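S-adenosyl-L-methionine-dependent 2-deoxy-scyllo-inosamine dehydrogenase (Bacillus circulans, PDB 4M7S) catalyses the S-adenosyl-L-methionine-dependent radical oxidation of 2-deoxy-scyllo-inosamine to amino-dideoxy-scyllo-inosose in butirosin biosynthesis, using two [4Fe-4S] clusters. Local coordinates at residues A[170-175]-A[215-220]; A[184-189]-A[229-234]; A[10-15]-A[69-74]. One frame throughout, in Å; residues are numbered along the deposited sequence.

Contact 1. Residues A[170-175]-A[215-220]; sequences MVPSNL and TSFRKM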
loop_
_atom_site.group_PDB
_atom_site.type_symbol
_atom_site.label_atom_id
_atom_site.label_comp_id
_atom_site.label_asym_id
_atom_site.label_seq_id
_atom_site.Cartn_x
_atom_site.Cartn_y
_atom_site.Cartn_z
HETATM N N MSE A 170 1.415 14.657 -1.863
HETATM C CA MSE A 170 0.005 14.324 -1.785
HETATM C C MSE A 170 -0.246 12.879 -1.368
HETATM O O MSE A 170 -1.396 12.475 -1.247
HETATM C CB MSE A 170 -0.677 14.597 -3.128
HETATM C CG MSE A 170 -0.346 15.945 -3.742
HETATM SE SE MSE A 170 -0.690 17.413 -2.519
HETATM C CE MSE A 170 -2.530 16.946 -2.067
ATOM N N VAL A 171 0.812 12.096 -1.159
ATOM C CA VAL A 171 0.633 10.687 -0.754
ATOM C C VAL A 171 -0.288 10.526 0.467
ATOM O O VAL A 171 -1.225 9.718 0.426
ATOM C CB VAL A 171 1.975 9.942 -0.538
ATOM C CG1 VAL A 171 1.732 8.475 -0.122
ATOM C CG2 VAL A 171 2.836 10.004 -1.808
ATOM N N PRO A 172 -0.056 11.301 1.549
ATOM C CA PRO A 172 -0.966 11.132 2.694
ATOM C C PRO A 172 -2.406 11.584 2.411
ATOM O O PRO A 172 -3.270 11.333 3.249
ATOM C CB PRO A 172 -0.360 12.039 3.775
ATOM C CG PRO A 172 1.060 12.273 3.346
ATOM C CD PRO A 172 1.032 12.253 1.849
ATOM N N SER A 173 -2.652 12.236 1.277
ATOM C CA SER A 173 -4.011 12.610 0.889
ATOM C C SER A 173 -4.721 11.517 0.078
ATOM O O SER A 173 -5.944 11.582 -0.128
ATOM C CB SER A 173 -3.999 13.904 0.079
ATOM O OG SER A 173 -3.377 14.945 0.802
ATOM N N ASN A 174 -3.953 10.541 -0.402
ATOM C CA ASN A 174 -4.477 9.533 -1.331
ATOM C C ASN A 174 -4.299 8.084 -0.892
ATOM O O ASN A 174 -4.961 7.181 -1.406
ATOM C CB ASN A 174 -3.812 9.691 -2.703
ATOM C CG ASN A 174 -4.240 10.949 -3.410
ATOM O OD1 ASN A 174 -5.430 11.180 -3.608
ATOM N ND2 ASN A 174 -3.274 11.783 -3.779
ATOM N N LEU A 175 -3.395 7.861 0.048
ATOM C CA LEU A 175 -2.929 6.510 0.331
ATOM C C LEU A 175 -2.991 6.225 1.816
ATOM O O LEU A 175 -2.540 7.035 2.636
ATOM C CB LEU A 175 -1.484 6.369 -0.169
ATOM C CG LEU A 175 -0.713 5.043 -0.217
ATOM C CD1 LEU A 175 0.349 4.994 0.866
ATOM C CD2 LEU A 175 -1.633 3.830 -0.147
ATOM N N THR A 215 -5.157 14.108 9.640
ATOM C CA THR A 215 -5.646 15.310 8.969
ATOM C C THR A 215 -4.612 16.433 8.923
ATOM O O THR A 215 -4.402 17.058 7.879
ATOM C CB THR A 215 -6.944 15.805 9.629
ATOM O OG1 THR A 215 -7.940 14.777 9.503
ATOM C CG2 THR A 215 -7.434 17.078 8.968
ATOM N N SER A 216 -3.966 16.696 10.051
ATOM C CA SER A 216 -2.962 17.749 10.081
ATOM C C SER A 216 -1.728 17.328 9.281
ATOM O O SER A 216 -1.094 18.157 8.632
ATOM C CB SER A 216 -2.589 18.121 11.516
ATOM O OG SER A 216 -2.018 17.026 12.196
ATOM N N PHE A 217 -1.405 16.035 9.305
ATOM C CA PHE A 217 -0.236 15.550 8.577
ATOM C C PHE A 217 -0.424 15.766 7.083
ATOM O O PHE A 217 0.464 16.280 6.411
ATOM C CB PHE A 217 0.027 14.066 8.868
ATOM C CG PHE A 217 1.286 13.529 8.234
ATOM C CD1 PHE A 217 2.537 13.894 8.719
ATOM C CD2 PHE A 217 1.220 12.644 7.164
ATOM C CE1 PHE A 217 3.699 13.391 8.142
ATOM C CE2 PHE A 217 2.378 12.131 6.589
ATOM C CZ PHE A 217 3.614 12.509 7.073
ATOM N N ARG A 218 -1.583 15.380 6.555
ATOM C CA ARG A 218 -1.786 15.480 5.117
ATOM C C ARG A 218 -1.898 16.946 4.688
ATOM O O ARG A 218 -1.487 17.305 3.585
ATOM C CB ARG A 218 -2.977 14.629 4.632
ATOM C CG ARG A 218 -4.336 15.284 4.741
ATOM C CD ARG A 218 -5.408 14.400 4.096
ATOM N NE ARG A 218 -5.325 13.025 4.576
ATOM C CZ ARG A 218 -6.042 12.540 5.586
ATOM N NH1 ARG A 218 -6.916 13.307 6.215
ATOM N NH2 ARG A 218 -5.895 11.279 5.961
ATOM N N LYS A 219 -2.436 17.789 5.571
ATOM C CA LYS A 219 -2.506 19.233 5.329
ATOM C C LYS A 219 -1.108 19.848 5.315
ATOM O O LYS A 219 -0.785 20.689 4.472
ATOM C CB LYS A 219 -3.360 19.904 6.414
ATOM C CG LYS A 219 -3.307 21.427 6.427
ATOM C CD LYS A 219 -3.823 21.952 7.761
ATOM C CE LYS A 219 -5.093 21.208 8.176
ATOM N NZ LYS A 219 -5.280 21.157 9.659
HETATM N N MSE A 220 -0.289 19.417 6.268
HETATM C CA MSE A 220 1.085 19.889 6.426
HETATM C C MSE A 220 1.925 19.513 5.196
HETATM O O MSE A 220 2.728 20.312 4.712
HETATM C CB MSE A 220 1.664 19.256 7.700
HETATM C CG MSE A 220 3.105 19.582 8.040
HETATM SE SE MSE A 220 3.869 18.290 9.314
HETATM C CE MSE A 220 2.624 18.506 10.791
HETATM O O HOH W 1 -1.012 15.464 1.635
#
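Pro172, in the short, weakly bonded helix 171-174, comes closest to Arg218 of helix 212-222, their CA atoms 5.0 Å apart. Arg218 grips the turn through its NE, which donates to Pro172 O over 3.0 Å in an almost straight bond (N-H...O 174°). The acceptor lies in the guanidinium plane, whereas the donor is tilted 35° out of the carbonyl plane. A bend at chi3 (50°) brings NE to face Pro172 O edge-on, and NH2 bonds onward to Trp209 O, so two backbone carbonyls fix the orientation of the group; Trp209 also makes a cation-pi contact with it. Beside this bond the packing is apolar. The proline ring crosses the Phe217 side chain at about a right angle, bringing Pro172 CG to 3.5 Å from Phe217 CE2. Ser173 OG, lying along the Arg218 chain 3.9 Å from Arg218 CB, donates to a water that in turn donates to Arg218 O, a second, indirect tie between the segments. Pro172 also touches an iron-sulfur cluster, and Cys169, an inferred ligand of the second cluster, precedes this turn. The arrangement thus backs one wall of the auxiliary [4Fe-4S] site in the twitch domain, a shortened SPASM domain with one such cluster.

Contact 2. Residues A[184-189]-A[229-234]; sequences VLPCFE and SDLCKN. With SF4 (iron/sulfur cluster), chain B.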
loop_
_atom_site.group_PDB
_atom_site.type_symbol
_atom_site.label_atom_id
_atom_site.label_comp_id
_atom_site.label_asym_id
_atom_site.label_seq_id
_atom_site.Cartn_x
_atom_site.Cartn_y
_atom_site.Cartn_z
ATOM N N VAL A 184 -1.997 1.738 10.814
ATOM C CA VAL A 184 -2.256 2.531 9.623
ATOM C C VAL A 184 -1.160 3.589 9.472
ATOM O O VAL A 184 -0.894 4.356 10.400
ATOM C CB VAL A 184 -3.636 3.191 9.698
ATOM C CG1 VAL A 184 -3.935 3.971 8.413
ATOM C CG2 VAL A 184 -4.708 2.122 9.945
ATOM N N LEU A 185 -0.520 3.613 8.306
ATOM C CA LEU A 185 0.557 4.566 8.030
ATOM C C LEU A 185 0.105 5.480 6.884
ATOM O O LEU A 185 -0.738 5.088 6.068
ATOM C CB LEU A 185 1.846 3.826 7.641
ATOM C CG LEU A 185 2.221 2.589 8.461
ATOM C CD1 LEU A 185 3.439 1.896 7.853
ATOM C CD2 LEU A 185 2.476 2.932 9.933
ATOM N N PRO A 186 0.671 6.697 6.808
ATOM C CA PRO A 186 0.249 7.668 5.798
ATOM C C PRO A 186 0.991 7.505 4.482
ATOM O O PRO A 186 0.686 8.230 3.540
ATOM C CB PRO A 186 0.649 9.004 6.435
ATOM C CG PRO A 186 1.874 8.676 7.201
ATOM C CD PRO A 186 1.637 7.283 7.756
ATOM N N CYS A 187 1.941 6.570 4.413
ATOM C CA CYS A 187 2.803 6.459 3.236
ATOM C C CYS A 187 3.557 5.125 3.116
ATOM O O CYS A 187 3.848 4.467 4.115
ATOM C CB CYS A 187 3.827 7.586 3.244
ATOM S SG CYS A 187 5.053 7.370 1.970
ATOM N N PHE A 188 3.882 4.750 1.883
ATOM C CA PHE A 188 4.555 3.475 1.605
ATOM C C PHE A 188 6.025 3.547 2.017
ATOM O O PHE A 188 6.722 2.531 2.056
ATOM C CB PHE A 188 4.472 3.168 0.108
ATOM C CG PHE A 188 4.879 4.327 -0.757
ATOM C CD1 PHE A 188 6.224 4.595 -1.003
ATOM C CD2 PHE A 188 3.920 5.179 -1.292
ATOM C CE1 PHE A 188 6.605 5.685 -1.776
ATOM C CE2 PHE A 188 4.291 6.262 -2.070
ATOM C CZ PHE A 188 5.640 6.516 -2.313
ATOM N N GLU A 189 6.495 4.762 2.295
ATOM C CA GLU A 189 7.874 4.995 2.722
ATOM C C GLU A 189 8.091 4.671 4.199
ATOM O O GLU A 189 9.214 4.394 4.622
ATOM C CB GLU A 189 8.263 6.459 2.478
ATOM C CG GLU A 189 8.438 6.852 1.017
ATOM C CD GLU A 189 9.786 6.431 0.449
ATOM O OE1 GLU A 189 10.783 6.402 1.203
ATOM O OE2 GLU A 189 9.848 6.131 -0.758
ATOM N N SER A 229 8.310 17.029 9.539
ATOM C CA SER A 229 8.037 15.622 9.800
ATOM C C SER A 229 9.312 14.773 9.839
ATOM O O SER A 229 10.137 14.843 8.934
ATOM C CB SER A 229 7.123 15.068 8.706
ATOM O OG SER A 229 7.098 13.660 8.772
ATOM N N ASP A 230 9.459 13.947 10.868
ATOM C CA ASP A 230 10.610 13.051 10.949
ATOM C C ASP A 230 10.572 11.985 9.856
ATOM O O ASP A 230 11.602 11.404 9.507
ATOM C CB ASP A 230 10.685 12.386 12.324
ATOM C CG ASP A 230 11.159 13.340 13.411
ATOM O OD1 ASP A 230 11.716 14.412 13.070
ATOM O OD2 ASP A 230 10.984 13.006 14.604
ATOM N N LEU A 231 9.377 11.726 9.331
ATOM C CA LEU A 231 9.210 10.805 8.213
ATOM C C LEU A 231 9.697 11.480 6.937
ATOM O O LEU A 231 10.526 10.935 6.212
ATOM C CB LEU A 231 7.731 10.442 8.046
ATOM C CG LEU A 231 7.278 9.072 7.536
ATOM C CD1 LEU A 231 5.895 9.179 6.863
ATOM C CD2 LEU A 231 8.307 8.341 6.648
ATOM N N CYS A 232 9.185 12.679 6.674
ATOM C CA CYS A 232 9.337 13.306 5.354
ATOM C C CYS A 232 10.585 14.156 5.143
ATOM O O CYS A 232 11.021 14.340 4.006
ATOM C CB CYS A 232 8.097 14.146 5.036
ATOM S SG CYS A 232 6.573 13.193 5.232
ATOM N N LYS A 233 11.161 14.673 6.222
ATOM C CA LYS A 233 12.228 15.669 6.108
ATOM C C LYS A 233 13.459 15.183 5.334
ATOM O O LYS A 233 14.192 15.984 4.765
ATOM C CB LYS A 233 12.625 16.184 7.494
ATOM C CG LYS A 233 13.283 15.137 8.376
ATOM C CD LYS A 233 13.452 15.655 9.795
ATOM C CE LYS A 233 14.352 14.731 10.602
ATOM N NZ LYS A 233 14.479 15.188 12.013
ATOM N N ASN A 234 13.678 13.872 5.306
ATOM C CA ASN A 234 14.806 13.318 4.567
ATOM C C ASN A 234 14.354 12.531 3.347
ATOM O O ASN A 234 15.162 11.874 2.685
ATOM C CB ASN A 234 15.664 12.449 5.482
ATOM C CG ASN A 234 16.336 13.254 6.567
ATOM O OD1 ASN A 234 16.803 14.366 6.325
ATOM N ND2 ASN A 234 16.376 12.706 7.776
HETATM FE FE1 SF4 B . 8.067 11.080 1.279
HETATM FE FE2 SF4 B . 6.576 11.994 3.319
HETATM FE FE3 SF4 B . 5.965 9.686 2.107
HETATM FE FE4 SF4 B . 5.556 12.016 0.888
HETATM S S1 SF4 B . 4.452 11.289 2.776
HETATM S S2 SF4 B . 6.480 10.154 -0.089
HETATM S S3 SF4 B . 7.367 13.243 1.572
HETATM S S4 SF4 B . 7.868 10.063 3.342
#
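Pro186, the first residue past strand 183-185 to meet the other segment, sets its ring against Leu231, with Pro186 CG 4.1 Å from Leu231 CD1. Phe214 and Phe217 of helix 212-222 also pack on the proline. Next comes Cys187, whose SG binds iron FE3 of the cluster at 2.5 Å. That sulfur stands anti to the backbone N (chi1 172°), which carries it out from the chain to the metal, while Cys187 CB rests more loosely near Leu231 CD1. The thiolate also accepts a bond from the backbone N-H of Glu189, 3.0 Å from N to SG at 166°, an interaction that would probably temper the charge on the sulfur. Phe188 folds back so that Cys187 SG sits over the centre of one ring face, 4.0 Å above its plane. Glu189 then lays its aliphatic part on the cluster, CB 3.7 Å from sulfide S4. Leu231 CD2 reaches the same sulfide at 3.8 Å, so the leucine's CD1 branch meets Pro186 and Cys187 while CD2 faces the sulfide. From the second segment Cys232 SG binds FE2 at 2.3 Å. In its loop Ser229 OG accepts from Cys232 N in an ST motif, which sets the backbone at the ligand. No hydrogen bond joins the segments directly; two cysteine sulfurs on one cubane do so instead. Cys169 and Cys235, also in the cluster pocket, probably complete the ligand set of this auxiliary [4Fe-4S] site, characteristic of the twitch (shortened SPASM) domain of radical SAM enzymes.

Contact 3. Residues A[10-15]-A[69-74]; sequences VEVNSQ and KNLDLF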
loop_
_atom_site.group_PDB
_atom_site.type_symbol
_atom_site.label_atom_id
_atom_site.label_comp_id
_atom_site.label_asym_id
_atom_site.label_seq_id
_atom_site.Cartn_x
_atom_site.Cartn_y
_atom_site.Cartn_z
ATOM N N VAL A 10 -2.325 -3.112 1.737
ATOM C CA VAL A 10 -2.507 -4.014 2.869
ATOM C C VAL A 10 -1.362 -5.029 2.958
ATOM O O VAL A 10 -1.158 -5.832 2.040
ATOM C CB VAL A 10 -3.844 -4.743 2.768
ATOM C CG1 VAL A 10 -4.129 -5.526 4.042
ATOM C CG2 VAL A 10 -4.973 -3.737 2.523
ATOM N N GLU A 11 -0.621 -4.994 4.060
ATOM C CA GLU A 11 0.449 -5.961 4.282
ATOM C C GLU A 11 -0.129 -7.312 4.718
ATOM O O GLU A 11 -0.069 -7.672 5.900
ATOM C CB GLU A 11 1.422 -5.434 5.343
ATOM C CG GLU A 11 2.772 -6.137 5.376
ATOM C CD GLU A 11 3.698 -5.575 6.444
ATOM O OE1 GLU A 11 3.192 -5.063 7.478
ATOM O OE2 GLU A 11 4.931 -5.640 6.239
ATOM N N VAL A 12 -0.688 -8.066 3.773
ATOM C CA VAL A 12 -1.267 -9.378 4.112
ATOM C C VAL A 12 -0.189 -10.385 4.542
ATOM O O VAL A 12 -0.483 -11.400 5.169
ATOM C CB VAL A 12 -2.153 -9.941 2.978
ATOM C CG1 VAL A 12 -3.245 -8.934 2.622
ATOM C CG2 VAL A 12 -1.310 -10.278 1.741
ATOM N N ASN A 13 1.063 -10.103 4.199
ATOM C CA ASN A 13 2.172 -10.838 4.792
ATOM C C ASN A 13 3.436 -10.002 4.729
ATOM O O ASN A 13 3.612 -9.206 3.808
ATOM C CB ASN A 13 2.374 -12.189 4.109
ATOM C CG ASN A 13 3.001 -12.061 2.751
ATOM O OD1 ASN A 13 2.376 -11.544 1.823
ATOM N ND2 ASN A 13 4.244 -12.534 2.614
ATOM N N SER A 14 4.323 -10.186 5.699
ATOM C CA SER A 14 5.454 -9.267 5.858
ATOM C C SER A 14 6.765 -9.794 5.272
ATOM O O SER A 14 7.716 -9.038 5.101
ATOM C CB SER A 14 5.656 -8.963 7.335
ATOM O OG SER A 14 5.956 -10.156 8.035
ATOM N N GLN A 15 6.826 -11.088 4.979
ATOM C CA GLN A 15 8.065 -11.666 4.460
ATOM C C GLN A 15 8.123 -11.525 2.947
ATOM O O GLN A 15 7.102 -11.584 2.265
ATOM C CB GLN A 15 8.236 -13.149 4.857
ATOM C CG GLN A 15 9.602 -13.746 4.428
ATOM C CD GLN A 15 9.840 -15.191 4.876
ATOM O OE1 GLN A 15 8.947 -16.040 4.803
ATOM N NE2 GLN A 15 11.060 -15.474 5.330
ATOM N N LYS A 69 -0.352 -17.310 2.507
ATOM C CA LYS A 69 -1.038 -18.589 2.342
ATOM C C LYS A 69 -2.550 -18.413 2.196
ATOM O O LYS A 69 -3.229 -19.303 1.696
ATOM C CB LYS A 69 -0.684 -19.568 3.465
ATOM C CG LYS A 69 -1.278 -19.292 4.838
ATOM C CD LYS A 69 -0.595 -20.199 5.875
ATOM C CE LYS A 69 -1.422 -20.383 7.147
ATOM N NZ LYS A 69 -1.383 -19.224 8.091
ATOM N N ASN A 70 -3.054 -17.246 2.599
ATOM C CA ASN A 70 -4.484 -16.945 2.529
ATOM C C ASN A 70 -4.816 -16.004 1.388
ATOM O O ASN A 70 -5.904 -15.434 1.364
ATOM C CB ASN A 70 -4.967 -16.284 3.825
ATOM C CG ASN A 70 -5.106 -17.257 4.960
ATOM O OD1 ASN A 70 -5.718 -18.313 4.816
ATOM N ND2 ASN A 70 -4.539 -16.908 6.112
ATOM N N LEU A 71 -3.891 -15.831 0.449
ATOM C CA LEU A 71 -4.096 -14.844 -0.608
ATOM C C LEU A 71 -5.405 -15.036 -1.397
ATOM O O LEU A 71 -6.139 -14.076 -1.610
ATOM C CB LEU A 71 -2.898 -14.775 -1.559
ATOM C CG LEU A 71 -3.058 -13.620 -2.557
ATOM C CD1 LEU A 71 -3.006 -12.272 -1.841
ATOM C CD2 LEU A 71 -2.038 -13.699 -3.685
ATOM N N ASP A 72 -5.702 -16.259 -1.820
ATOM C CA ASP A 72 -6.913 -16.492 -2.609
ATOM C C ASP A 72 -8.158 -16.085 -1.835
ATOM O O ASP A 72 -9.048 -15.440 -2.381
ATOM C CB ASP A 72 -7.044 -17.964 -3.024
ATOM C CG ASP A 72 -6.020 -18.376 -4.078
ATOM O OD1 ASP A 72 -5.243 -17.514 -4.544
ATOM O OD2 ASP A 72 -6.001 -19.573 -4.438
ATOM N N LEU A 73 -8.204 -16.491 -0.569
ATOM C CA LEU A 73 -9.274 -16.130 0.353
ATOM C C LEU A 73 -9.414 -14.613 0.430
ATOM O O LEU A 73 -10.516 -14.069 0.291
ATOM C CB LEU A 73 -8.923 -16.675 1.740
ATOM C CG LEU A 73 -9.916 -16.871 2.892
ATOM C CD1 LEU A 73 -9.490 -16.057 4.082
ATOM C CD2 LEU A 73 -11.369 -16.603 2.508
ATOM N N PHE A 74 -8.289 -13.938 0.663
ATOM C CA PHE A 74 -8.274 -12.483 0.796
ATOM C C PHE A 74 -8.730 -11.783 -0.478
ATOM O O PHE A 74 -9.471 -10.804 -0.421
ATOM C CB PHE A 74 -6.882 -11.977 1.201
ATOM C CG PHE A 74 -6.480 -12.364 2.602
ATOM C CD1 PHE A 74 -7.419 -12.825 3.503
ATOM C CD2 PHE A 74 -5.158 -12.256 3.013
ATOM C CE1 PHE A 74 -7.055 -13.176 4.791
ATOM C CE2 PHE A 74 -4.787 -12.606 4.297
ATOM C CZ PHE A 74 -5.734 -13.065 5.187
#
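Val12 and Phe74 are brought together by their first torsions: chi1 of -56° in Val12 sets CG1 beside the backbone N and CG2 between that N and the carbonyl carbon, while chi1 of -68° puts CG of Phe74 anti to its carbonyl carbon. The side chains run antiparallel alongside one another. Val12 meets the ring obliquely along its CD2-CE2 side, with Val12 CB 3.8 Å from Phe74 CD2. The CG1 branch comes almost as close, 3.9 Å from that same Phe74 CD2. Val12 CG2 is turned toward Leu71 and makes a looser contact, 4.4 Å from Leu71 CD1. The valine therefore touches two residues about one helical turn apart on helix 71-81. Asn70 O, which accepts the helical bond from Phe74 N, lies 3.4 Å above one face of the Phe74 ring, offset toward the rim. Tyr41 stacks with Phe74 and also touches Val12, and Leu104 of helix 98-107 packs on Leu71. All three touching side chains are buried, and the contact between them is purely apolar. It joins the loop leaving strand 7-10, which runs on to Cys16 of the AdoMet cluster site, to the start of helix 71-81, and is plain core packing between a strand-end loop and a peripheral helix in the partial TIM-barrel fold of radical SAM enzymes.

How the contacts relate
All three contacts are buried, but they serve different parts of the enzyme. Contacts 1 and 2 lie in the cluster-binding domain, their centres 10 Å apart, with segments that alternate along the chain; Phe217 is common ground, its ring also packing on Ser229 and Cys232 of contact 2. Both line the auxiliary cluster, yet contact 2 is held by iron ligation together with leucine packing, whereas contact 1 combines a straight arginine bond, a bridging water and apolar packing. Contact 3 belongs to the radical SAM domain, across the chain's centre and about 23 Å, centre to centre, from contact 2. Its chemistry is solely apolar, and its Val12 side chain stays about 12 Å from the nearest cluster.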